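Local coordinates for protein putative D-tyrosyl-tRNA(Tyr) deacylase 2 (Leishmania major, PDB 1TC5) that probably hydrolyses D-aminoacyl-tRNAs such as D-tyrosyl-tRNA(Tyr), releasing the D-amino acid and free tRNA, and works as a homodimer, at residues E56-A61 and Y126-H131; V64-K69 and R134-V139. All blocks are in the same frame, centred on the assembly; numbering follows the deposited sequence.

Contact 1 (E56-A61 and Y126-H131); sequences EALRHA and YDRFCH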
loop_
_atom_site.group_PDB
_atom_site.type_symbol
_atom_site.label_atom_id
_atom_site.label_comp_id
_atom_site.label_asym_id
_atom_site.label_seq_id
_atom_site.Cartn_x
_atom_site.Cartn_y
_atom_site.Cartn_z
ATOM N N GLU A 56 7.577 21.839 -14.404
ATOM C CA GLU A 56 8.970 21.406 -14.224
ATOM C C GLU A 56 9.101 20.560 -12.960
ATOM O O GLU A 56 9.864 19.599 -12.937
ATOM C CB GLU A 56 9.940 22.596 -14.177
ATOM N N ALA A 57 8.333 20.916 -11.929
ATOM C CA ALA A 57 8.275 20.155 -10.685
ATOM C C ALA A 57 7.516 18.817 -10.823
ATOM O O ALA A 57 7.917 17.822 -10.226
ATOM C CB ALA A 57 7.657 21.006 -9.577
ATOM N N LEU A 58 6.429 18.790 -11.597
ATOM C CA LEU A 58 5.723 17.533 -11.862
ATOM C C LEU A 58 6.601 16.556 -12.643
ATOM O O LEU A 58 6.618 15.367 -12.344
ATOM C CB LEU A 58 4.429 17.757 -12.650
ATOM C CG LEU A 58 3.105 17.921 -11.909
ATOM C CD1 LEU A 58 1.995 18.012 -12.942
ATOM C CD2 LEU A 58 2.812 16.801 -10.910
ATOM N N ARG A 59 7.296 17.069 -13.647
ATOM C CA ARG A 59 8.193 16.275 -14.503
ATOM C C ARG A 59 9.394 15.760 -13.711
ATOM O O ARG A 59 9.924 14.677 -13.990
ATOM C CB ARG A 59 8.714 17.122 -15.669
ATOM C CG ARG A 59 7.773 17.220 -16.862
ATOM C CD ARG A 59 8.452 17.675 -18.160
ATOM N NE ARG A 59 7.483 18.125 -19.166
ATOM C CZ ARG A 59 7.057 19.380 -19.311
ATOM N NH1 ARG A 59 7.508 20.358 -18.523
ATOM N NH2 ARG A 59 6.167 19.667 -20.255
ATOM N N HIS A 60 9.831 16.566 -12.748
ATOM C CA HIS A 60 10.869 16.151 -11.818
ATOM C C HIS A 60 10.393 14.962 -11.015
ATOM O O HIS A 60 11.139 14.028 -10.783
ATOM C CB HIS A 60 11.264 17.276 -10.838
ATOM C CG HIS A 60 12.152 16.818 -9.718
ATOM N ND1 HIS A 60 11.692 16.604 -8.436
ATOM C CD2 HIS A 60 13.467 16.498 -9.700
ATOM C CE1 HIS A 60 12.688 16.189 -7.675
ATOM N NE2 HIS A 60 13.777 16.118 -8.418
ATOM N N ALA A 61 9.147 15.006 -10.568
ATOM C CA ALA A 61 8.622 13.917 -9.764
ATOM C C ALA A 61 8.484 12.640 -10.580
ATOM O O ALA A 61 8.654 11.542 -10.039
ATOM C CB ALA A 61 7.291 14.286 -9.133
ATOM N N TYR A 126 -3.202 15.618 -10.907
ATOM C CA TYR A 126 -3.291 14.166 -11.109
ATOM C C TYR A 126 -3.346 13.837 -12.592
ATOM O O TYR A 126 -2.646 12.946 -13.088
ATOM C CB TYR A 126 -4.550 13.593 -10.462
ATOM C CG TYR A 126 -4.773 12.128 -10.758
ATOM C CD1 TYR A 126 -3.946 11.152 -10.200
ATOM C CD2 TYR A 126 -5.798 11.713 -11.585
ATOM C CE1 TYR A 126 -4.119 9.804 -10.483
ATOM C CE2 TYR A 126 -5.987 10.367 -11.858
ATOM C CZ TYR A 126 -5.151 9.417 -11.304
ATOM O OH TYR A 126 -5.350 8.064 -11.565
ATOM N N ASP A 127 -4.215 14.550 -13.278
ATOM C CA ASP A 127 -4.333 14.426 -14.717
ATOM C C ASP A 127 -3.006 14.718 -15.435
ATOM O O ASP A 127 -2.608 14.000 -16.353
ATOM C CB ASP A 127 -5.426 15.368 -15.205
ATOM C CG ASP A 127 -5.768 15.154 -16.646
ATOM O OD1 ASP A 127 -6.349 14.093 -16.948
ATOM O OD2 ASP A 127 -5.498 15.987 -17.538
ATOM N N ARG A 128 -2.330 15.780 -15.002
ATOM C CA ARG A 128 -1.077 16.208 -15.625
ATOM C C ARG A 128 0.008 15.192 -15.354
ATOM O O ARG A 128 0.783 14.846 -16.236
ATOM C CB ARG A 128 -0.694 17.592 -15.105
ATOM C CG ARG A 128 0.347 18.320 -15.909
ATOM C CD ARG A 128 -0.180 18.905 -17.197
ATOM N NE ARG A 128 0.883 19.513 -18.002
ATOM C CZ ARG A 128 0.946 19.490 -19.336
ATOM N NH1 ARG A 128 0.013 18.886 -20.072
ATOM N NH2 ARG A 128 1.958 20.084 -19.945
ATOM N N PHE A 129 0.025 14.677 -14.136
ATOM C CA PHE A 129 0.988 13.672 -13.734
ATOM C C PHE A 129 0.825 12.361 -14.510
ATOM O O PHE A 129 1.818 11.771 -14.918
ATOM C CB PHE A 129 0.878 13.411 -12.233
ATOM C CG PHE A 129 1.795 12.345 -11.739
ATOM C CD1 PHE A 129 3.094 12.662 -11.348
ATOM C CD2 PHE A 129 1.362 11.024 -11.656
ATOM C CE1 PHE A 129 3.952 11.679 -10.873
ATOM C CE2 PHE A 129 2.221 10.020 -11.163
ATOM C CZ PHE A 129 3.517 10.354 -10.792
ATOM N N CYS A 130 -0.418 11.930 -14.742
ATOM C CA CYS A 130 -0.675 10.723 -15.507
ATOM C C CYS A 130 -0.290 10.919 -16.982
ATOM O O CYS A 130 0.260 10.006 -17.600
ATOM C CB CYS A 130 -2.145 10.289 -15.382
ATOM S SG CYS A 130 -2.701 9.766 -13.703
ATOM N N HIS A 131 -0.586 12.100 -17.530
ATOM C CA HIS A 131 -0.148 12.452 -18.887
ATOM C C HIS A 131 1.387 12.338 -19.063
ATOM O O HIS A 131 1.878 11.757 -20.041
ATOM C CB HIS A 131 -0.634 13.866 -19.243
ATOM C CG HIS A 131 -0.041 14.407 -20.510
ATOM N ND1 HIS A 131 -0.113 13.732 -21.711
ATOM C CD2 HIS A 131 0.656 15.543 -20.757
ATOM C CE1 HIS A 131 0.505 14.435 -22.646
ATOM N NE2 HIS A 131 0.988 15.532 -22.091
#
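Leu58 reaches across to Arg128 and Phe129 where two helices of the D-aminoacyl-tRNA deacylase (DTD) fold, 55-67 and 119-136, lie side by side. In the two segments their axes come within 9.8 Å of each other and cross at -53°, and Leu58 and Phe129 are the residues whose CA atoms lie nearest across the pair.

The apolar part of the contact rests on the forked end of Leu58, whose two methyls divide the work: CD1 lies mainly on Arg128, CD2 on Phe129. CD1 sits against the aliphatic start of Arg128, 3.4 Å from its CG and almost as near its CB. CD2 turns to Phe129, lying 4.1 Å from CB and close to the plane of the ring, at its edge. With CG anti to the backbone N (chi1 178°), the phenylalanine ring presents that edge to CD2 and the side chain also touches Ile42 of strand 37-45. Leu58 itself is additionally covered by Ile53.

Charged groups occupy the outer margin, and no hydrogen bond joins the two segments. The Arg128 chain bends at chi2 (76°), carrying its guanidinium away from the leucine to a salt bridge with Asp55 at the start of helix 55-67; this bridge links the two helices just outside the 56-61 segment. That acidic partner probably eases the approach of a second arginine, Arg59, whose CB points away from helix 119-136 although its extended chain comes back toward it. The two guanidinium groups come near each other without touching, Arg59 NH2 standing 4.2 Å from Arg128 NH2.

Contact 2 (V64-K69 and R134-V139); sequences VLLHTK and RVARGV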
loop_
_atom_site.group_PDB
_atom_site.type_symbol
_atom_site.label_atom_id
_atom_site.label_comp_id
_atom_site.label_asym_id
_atom_site.label_seq_id
_atom_site.Cartn_x
_atom_site.Cartn_y
_atom_site.Cartn_z
ATOM N N VAL A 64 11.866 11.045 -10.772
ATOM C CA VAL A 64 12.193 10.279 -9.570
ATOM C C VAL A 64 11.532 8.905 -9.635
ATOM O O VAL A 64 12.165 7.885 -9.388
ATOM C CB VAL A 64 11.752 11.013 -8.272
ATOM C CG1 VAL A 64 11.830 10.078 -7.029
ATOM C CG2 VAL A 64 12.585 12.282 -8.057
ATOM N N LEU A 65 10.254 8.880 -9.993
ATOM C CA LEU A 65 9.545 7.622 -10.190
ATOM C C LEU A 65 10.207 6.686 -11.208
ATOM O O LEU A 65 10.283 5.492 -10.976
ATOM C CB LEU A 65 8.095 7.884 -10.617
ATOM C CG LEU A 65 7.273 6.635 -10.966
ATOM C CD1 LEU A 65 7.097 5.713 -9.730
ATOM C CD2 LEU A 65 5.927 7.031 -11.507
ATOM N N LEU A 66 10.683 7.221 -12.331
ATOM C CA LEU A 66 11.178 6.384 -13.425
ATOM C C LEU A 66 12.682 6.134 -13.419
ATOM O O LEU A 66 13.116 5.080 -13.873
ATOM C CB LEU A 66 10.739 6.965 -14.781
ATOM C CG LEU A 66 9.235 7.148 -14.967
ATOM C CD1 LEU A 66 8.953 7.718 -16.375
ATOM C CD2 LEU A 66 8.442 5.867 -14.728
ATOM N N HIS A 67 13.473 7.083 -12.907
ATOM C CA HIS A 67 14.943 7.015 -12.965
ATOM C C HIS A 67 15.574 6.327 -11.766
ATOM O O HIS A 67 16.713 5.879 -11.826
ATOM C CB HIS A 67 15.574 8.428 -13.050
ATOM C CG HIS A 67 15.139 9.215 -14.246
ATOM N ND1 HIS A 67 14.988 10.587 -14.226
ATOM C CD2 HIS A 67 14.825 8.818 -15.502
ATOM C CE1 HIS A 67 14.580 10.999 -15.414
ATOM N NE2 HIS A 67 14.477 9.946 -16.208
ATOM N N THR A 68 14.877 6.315 -10.650
ATOM C CA THR A 68 15.424 5.728 -9.430
ATOM C C THR A 68 15.381 4.204 -9.535
ATOM O O THR A 68 14.372 3.643 -9.939
ATOM C CB THR A 68 14.610 6.214 -8.200
ATOM O OG1 THR A 68 14.508 7.650 -8.245
ATOM C CG2 THR A 68 15.334 5.908 -6.880
ATOM N N LYS A 69 16.492 3.558 -9.196
ATOM C CA LYS A 69 16.553 2.104 -9.135
ATOM C C LYS A 69 15.962 1.694 -7.808
ATOM O O LYS A 69 16.557 1.923 -6.778
ATOM C CB LYS A 69 17.986 1.623 -9.275
ATOM C CG LYS A 69 18.632 2.026 -10.624
ATOM C CD LYS A 69 20.127 1.652 -10.675
ATOM C CE LYS A 69 20.798 2.111 -11.970
ATOM N NZ LYS A 69 20.967 1.015 -12.965
ATOM N N ARG A 134 2.496 8.672 -19.066
ATOM C CA ARG A 134 2.165 8.103 -20.378
ATOM C C ARG A 134 3.205 8.484 -21.432
ATOM O O ARG A 134 3.662 7.631 -22.205
ATOM C CB ARG A 134 0.792 8.596 -20.882
ATOM C CG ARG A 134 -0.444 7.970 -20.235
ATOM C CD ARG A 134 -1.755 8.617 -20.740
ATOM N NE ARG A 134 -2.674 8.918 -19.662
ATOM C CZ ARG A 134 -3.379 10.028 -19.544
ATOM N NH1 ARG A 134 -3.289 11.007 -20.434
ATOM N NH2 ARG A 134 -4.195 10.154 -18.507
ATOM N N VAL A 135 3.573 9.764 -21.449
ATOM C CA VAL A 135 4.506 10.288 -22.444
ATOM C C VAL A 135 5.893 9.670 -22.230
ATOM O O VAL A 135 6.520 9.222 -23.188
ATOM C CB VAL A 135 4.524 11.843 -22.431
ATOM C CG1 VAL A 135 5.647 12.409 -23.287
ATOM C CG2 VAL A 135 3.177 12.374 -22.919
ATOM N N ALA A 136 6.339 9.594 -20.973
ATOM C CA ALA A 136 7.660 9.026 -20.655
ATOM C C ALA A 136 7.736 7.508 -20.871
ATOM O O ALA A 136 8.829 6.935 -20.910
ATOM C CB ALA A 136 8.065 9.370 -19.207
ATOM N N ARG A 137 6.584 6.860 -20.984
ATOM C CA ARG A 137 6.523 5.427 -21.259
ATOM C C ARG A 137 6.159 5.104 -22.713
ATOM O O ARG A 137 6.042 3.928 -23.080
ATOM C CB ARG A 137 5.559 4.740 -20.272
ATOM C CG ARG A 137 5.927 4.959 -18.809
ATOM C CD ARG A 137 7.297 4.432 -18.438
ATOM N NE ARG A 137 7.296 2.984 -18.230
ATOM C CZ ARG A 137 8.395 2.272 -17.999
ATOM N NH1 ARG A 137 9.573 2.852 -18.020
ATOM N NH2 ARG A 137 8.319 0.969 -17.772
ATOM N N GLY A 138 6.013 6.131 -23.543
ATOM C CA GLY A 138 5.802 5.952 -24.967
ATOM C C GLY A 138 4.407 5.476 -25.317
ATOM O O GLY A 138 4.209 4.864 -26.363
ATOM N N VAL A 139 3.441 5.744 -24.446
ATOM C CA VAL A 139 2.052 5.336 -24.687
ATOM C C VAL A 139 1.454 6.113 -25.865
ATOM O O VAL A 139 1.595 7.329 -25.956
ATOM C CB VAL A 139 1.162 5.510 -23.423
ATOM C CG1 VAL A 139 -0.290 5.166 -23.724
ATOM C CG2 VAL A 139 1.684 4.652 -22.246
#
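Ala136 and Arg137, at the end of helix 119-136, take one methyl each of Leu66, CD1 and CD2 respectively. Before them, Arg134 belongs to the last turn of that helix; its guanidinium turns to a salt bridge with Glu141, while its carbonyl oxygen is an acceptor for the turn that ends the helix.

Ala136 offers its CB directly to the other segment. Leu66 CD1 lies 3.4 Å from this carbon, a separation shorter than usual for two methyl groups, so the fit is tight here. The leucine keeps CG anti to its carbonyl carbon (chi1 -57°) and projects its fork toward the end of helix 119-136.

At Arg137 the contact passes from methyl to methylene, with Leu66 CD2 4.1 Å from CD. Bends at chi2 and chi3 fold the arginine chain round toward helix 55-67, and its guanidinium donates to the carbonyl oxygens of Leu86, Cys89 and Met92. This polar end therefore grips the connection leading into strand 93-98 of the DTD fold, while the Arg137 side chain, like that of Leu66, touches Ile94 of that strand.

Gly138 leaves the helical conformation with a positive phi of 74°, forming a Schellman motif. Its N bonds to Val135 O at 3.2 Å. Val139 then closes the wider turn, its N reaching Arg134 O at 2.9 Å; that oxygen also accepts from Arg137 N, the two donors arriving from opposite faces of the carbonyl plane. Beyond the turn, the Val139 side chain rests against Val169 of strand 169-171.

How the contacts relate
Both contacts belong to one helix pair, and together they show how a single interface can be followed along its length: contact 1 uses the first turns of helix 55-67, contact 2 its last turn and the C-terminal end of helix 119-136. Their centres are 11 Å apart. Along the chain the segments alternate: 56-61 and 64-69 come first, then 126-131 and 134-139, with strands 93-98, 105-107 and 110-112 in between. Phe129 of contact 1 bridges to contact 2, its CZ lying 4.2 Å from Leu65 CD2. Segment 64-69 also meets the second subunit, so the end of helix 55-67 and the residues just after it take part in the dimer contact, while contact 1 stays within one subunit.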